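Local atomic coordinates of glycoside hydrolase family 31 (Trueperella pyogenes, PDB entry 5I0F), a protein that degrades cycloalternan as a glycoside hydrolase of family 31, probably with retention of configuration through a covalent glycosyl-enzyme intermediate. Residues F197-Y200 against K201-K205; Y182-L185 against D186-G189. All coordinates share one frame; numbering follows the deposited sequence.

Contact 1. Residues F197-Y200 against K201-K205; sequences FEQY and KAQGK. With GLC (alpha-D-glucopyranose), chain B.
Gln203 NE2 is shared between two carbonyl oxygens, that of Asp532 and Gln199 O, which it meets at 2.9 Å, tilted 19° from the carbonyl plane. Gln199 NE2 in turn reaches forward to Lys201 O at 2.9 Å, almost straight on, with that oxygen in its own amide plane. The bend at chi2 (56°) swings the Gln199 amide round to this carbonyl, and Gln199 OE1 takes a bond from Arg208. Beside the turn, Tyr200 and Lys201 run alongside each other. Lys201 CG sits over one face of the phenol ring, 3.8 Å from its centroid, in a CH-pi contact. The glucose lies at the opposite face, offset toward the rim, with its C2 3.6 Å from Tyr200 CE1; His78 also stacks on the ring. One water joins Tyr200 OH to Lys201 NZ; Glu593 and Asp534, respectively, bind these two atoms as well. Glu198 OE2 takes a very short 2.5 Å bond from the sugar's O6, and Glu198 and Tyr200 are both residues of the glycan pocket. Residues 197-200 lie in the loop after strand 191-194, and Ala202 is the N-cap of helix 203-206.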
# COMPACT_ATOMS: atom_id res chain seq x y z
N PHE A 197 3.77 4.12 1.51
CA PHE A 197 3.09 5.13 2.33
C PHE A 197 1.63 4.79 2.53
O PHE A 197 0.98 4.26 1.60
CB PHE A 197 3.22 6.53 1.71
CG PHE A 197 2.51 7.60 2.49
CD1 PHE A 197 2.98 7.99 3.73
CD2 PHE A 197 1.36 8.18 2.02
CE1 PHE A 197 2.34 8.97 4.47
CE2 PHE A 197 0.70 9.16 2.77
CZ PHE A 197 1.18 9.54 4.01
N GLU A 198 1.11 5.08 3.71
CA GLU A 198 -0.31 4.91 3.98
C GLU A 198 -1.10 6.20 3.72
O GLU A 198 -1.19 7.06 4.59
CB GLU A 198 -0.58 4.41 5.40
CG GLU A 198 -2.04 3.97 5.53
CD GLU A 198 -2.71 4.26 6.86
OE1 GLU A 198 -2.05 4.23 7.92
OE2 GLU A 198 -3.94 4.47 6.82
N GLN A 199 -1.65 6.31 2.52
CA GLN A 199 -2.56 7.40 2.16
C GLN A 199 -3.97 6.92 2.43
O GLN A 199 -4.47 6.03 1.71
CB GLN A 199 -2.38 7.82 0.70
CG GLN A 199 -3.37 8.85 0.19
CD GLN A 199 -3.40 10.11 1.00
OE1 GLN A 199 -2.36 10.71 1.28
NE2 GLN A 199 -4.58 10.51 1.41
N TYR A 200 -4.59 7.48 3.48
CA TYR A 200 -5.92 7.05 3.90
C TYR A 200 -6.94 7.74 3.01
O TYR A 200 -7.22 8.92 3.17
CB TYR A 200 -6.19 7.32 5.39
CG TYR A 200 -7.62 7.05 5.86
CD1 TYR A 200 -8.18 5.77 5.80
CD2 TYR A 200 -8.40 8.08 6.39
CE1 TYR A 200 -9.49 5.53 6.24
CE2 TYR A 200 -9.70 7.85 6.83
CZ TYR A 200 -10.25 6.58 6.75
OH TYR A 200 -11.53 6.35 7.20
N LYS A 201 -7.46 6.97 2.05
CA LYS A 201 -8.45 7.40 1.05
C LYS A 201 -7.88 8.39 0.04
O LYS A 201 -6.83 9.02 0.26
CB LYS A 201 -9.76 7.91 1.72
CG LYS A 201 -10.28 6.92 2.79
CD LYS A 201 -11.69 7.19 3.29
CE LYS A 201 -11.85 8.57 3.89
NZ LYS A 201 -13.23 8.78 4.42
N ALA A 202 -8.58 8.51 -1.09
CA ALA A 202 -8.24 9.44 -2.18
C ALA A 202 -6.78 9.29 -2.65
O ALA A 202 -6.08 10.29 -2.88
CB ALA A 202 -8.52 10.87 -1.73
N GLN A 203 -6.32 8.05 -2.82
CA GLN A 203 -4.94 7.80 -3.24
C GLN A 203 -4.67 8.40 -4.64
O GLN A 203 -3.56 8.91 -4.90
CB GLN A 203 -4.63 6.32 -3.27
CG GLN A 203 -4.70 5.61 -1.89
CD GLN A 203 -6.10 5.13 -1.50
OE1 GLN A 203 -7.01 5.04 -2.33
NE2 GLN A 203 -6.28 4.78 -0.23
N GLY A 204 -5.67 8.34 -5.52
CA GLY A 204 -5.55 8.89 -6.87
C GLY A 204 -5.46 10.41 -6.89
O GLY A 204 -4.66 10.97 -7.62
N LYS A 205 -6.24 11.07 -6.05
CA LYS A 205 -6.17 12.53 -5.94
C LYS A 205 -4.84 13.00 -5.41
O LYS A 205 -4.33 14.03 -5.82
CB LYS A 205 -7.26 13.06 -5.00
CG LYS A 205 -8.69 12.70 -5.39
CD LYS A 205 -9.71 13.39 -4.47
CE LYS A 205 -11.11 12.81 -4.60
NZ LYS A 205 -11.88 13.38 -5.74
C1 GLC B . -8.79 3.94 9.74
C2 GLC B . -8.88 2.87 8.66
C3 GLC B . -7.66 1.96 8.69
C4 GLC B . -6.40 2.80 8.54
C5 GLC B . -6.38 3.81 9.68
C6 GLC B . -5.15 4.71 9.67
O2 GLC B . -10.09 2.12 8.83
O3 GLC B . -7.75 1.00 7.63
O4 GLC B . -5.23 1.95 8.55
O5 GLC B . -7.55 4.65 9.64
O6 GLC B . -5.19 5.66 8.59
O HOH W 1 -13.36 8.28 7.32

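Contact 2. Residues Y182-L185 against D186-G189; sequences YDQL and DQRG
Between strands 174-179 and 191-194 the backbone turns sharply at Leu185-Asp186, and an Asx turn follows in which Asp186 OD1 accepts from Arg188 N at 3.0 Å, from above the carboxylate plane. The same oxygen also receives the backbone N of Val175, while Asp186 OD2 binds His174, so this carboxylate ties the turn to the start of the neighbouring strand. On the other side of the turn, Gln187 NE2 donates to Asp183 OD1 at 3.1 Å, on the syn side but 31° out of the carboxylate plane, and at 2.8 Å to Gln184 O, with both acceptors close to its amide plane. Its bend at chi2 (-77°) folds the amide back over the preceding residues. Asp183 OD1 is shared in turn: Gln184 N approaches it from the same face of the carboxylate as Gln187 NE2. His207 binds the second oxygen, Asp183 OD2, and a water links that oxygen to Gln187 OE1. Gln184, extended beyond CG, sends its own amide the other way along the turn, and its plane stands 73° from that of Gln187. Leu185 packs on helix 537-551 and strand 174-179. A second water spans Gln184 NE2 and Arg188 O, and the same nitrogen donates nearly straight to Asp186 O at 2.8 Å.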
# COMPACT_ATOMS: atom_id res chain seq x y z
N TYR A 182 -3.21 4.86 -8.76
CA TYR A 182 -4.63 5.15 -8.64
C TYR A 182 -5.13 6.31 -9.50
O TYR A 182 -6.33 6.56 -9.57
CB TYR A 182 -4.93 5.50 -7.17
CG TYR A 182 -4.69 4.36 -6.21
CD1 TYR A 182 -3.40 4.05 -5.76
CD2 TYR A 182 -5.75 3.63 -5.70
CE1 TYR A 182 -3.18 3.01 -4.86
CE2 TYR A 182 -5.53 2.60 -4.82
CZ TYR A 182 -4.24 2.31 -4.39
OH TYR A 182 -4.02 1.31 -3.49
N ASP A 183 -4.21 7.01 -10.15
CA ASP A 183 -4.53 8.25 -10.85
C ASP A 183 -4.75 8.00 -12.32
O ASP A 183 -5.78 8.39 -12.85
CB ASP A 183 -3.50 9.37 -10.59
CG ASP A 183 -2.03 8.94 -10.75
OD1 ASP A 183 -1.72 7.78 -11.10
OD2 ASP A 183 -1.17 9.83 -10.51
N GLN A 184 -3.79 7.36 -12.98
CA GLN A 184 -3.97 7.03 -14.41
C GLN A 184 -3.06 5.90 -14.81
O GLN A 184 -2.02 5.63 -14.16
CB GLN A 184 -3.75 8.28 -15.30
CG GLN A 184 -2.46 9.02 -15.04
CD GLN A 184 -2.41 10.39 -15.73
OE1 GLN A 184 -3.12 11.31 -15.37
NE2 GLN A 184 -1.55 10.52 -16.70
N LEU A 185 -3.45 5.22 -15.89
CA LEU A 185 -2.69 4.08 -16.41
C LEU A 185 -1.34 4.51 -16.99
O LEU A 185 -0.29 3.94 -16.65
CB LEU A 185 -3.50 3.34 -17.48
CG LEU A 185 -2.83 2.20 -18.26
CD1 LEU A 185 -2.47 1.08 -17.33
CD2 LEU A 185 -3.73 1.69 -19.39
N ASP A 186 -1.39 5.49 -17.89
CA ASP A 186 -0.19 6.01 -18.54
C ASP A 186 0.37 7.12 -17.66
O ASP A 186 -0.24 8.18 -17.48
CB ASP A 186 -0.55 6.51 -19.95
CG ASP A 186 0.65 6.93 -20.77
OD1 ASP A 186 1.82 6.94 -20.29
OD2 ASP A 186 0.38 7.29 -21.94
N GLN A 187 1.54 6.87 -17.09
CA GLN A 187 2.19 7.83 -16.22
C GLN A 187 2.98 8.92 -16.96
O GLN A 187 3.48 9.86 -16.33
CB GLN A 187 3.11 7.09 -15.26
CG GLN A 187 2.34 6.15 -14.34
CD GLN A 187 1.65 6.89 -13.22
OE1 GLN A 187 2.29 7.63 -12.47
NE2 GLN A 187 0.34 6.70 -13.10
N ARG A 188 3.08 8.84 -18.28
CA ARG A 188 3.76 9.92 -19.03
C ARG A 188 3.13 11.27 -18.75
O ARG A 188 1.90 11.41 -18.76
CB ARG A 188 3.78 9.63 -20.51
CG ARG A 188 4.64 10.63 -21.27
CD ARG A 188 4.87 10.20 -22.71
NE ARG A 188 5.83 11.10 -23.31
CZ ARG A 188 6.50 10.88 -24.44
NH1 ARG A 188 6.32 9.75 -25.13
NH2 ARG A 188 7.37 11.79 -24.85
N GLY A 189 3.99 12.28 -18.52
CA GLY A 189 3.53 13.61 -18.15
C GLY A 189 3.49 13.92 -16.66
O GLY A 189 3.28 15.07 -16.27
O HOH W 2 1.46 9.20 -10.41
O HOH W 3 -0.36 12.93 -18.09

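Following the chain from the N terminus, contact 2 (182-189) comes first, closing a turn in the connection from strand 174-179 to strand 191-194; contact 1 (197-205) then closes the bend between strand 191-194 and helix 203-206. The two lie in series, neither nested nor crossed, with centres about 15 Å apart. They meet directly where Tyr182 packs against the start of helix 203-206: its CG lies 3.5 Å from Gln203 CB. Strands 174-179 and 191-194 belong to different sheets, so contact 2 sits where the chain passes between them, against helix 537-551, whereas contact 1 lies in the next loop, where Glu198 and Tyr200 belong to the glycan pocket.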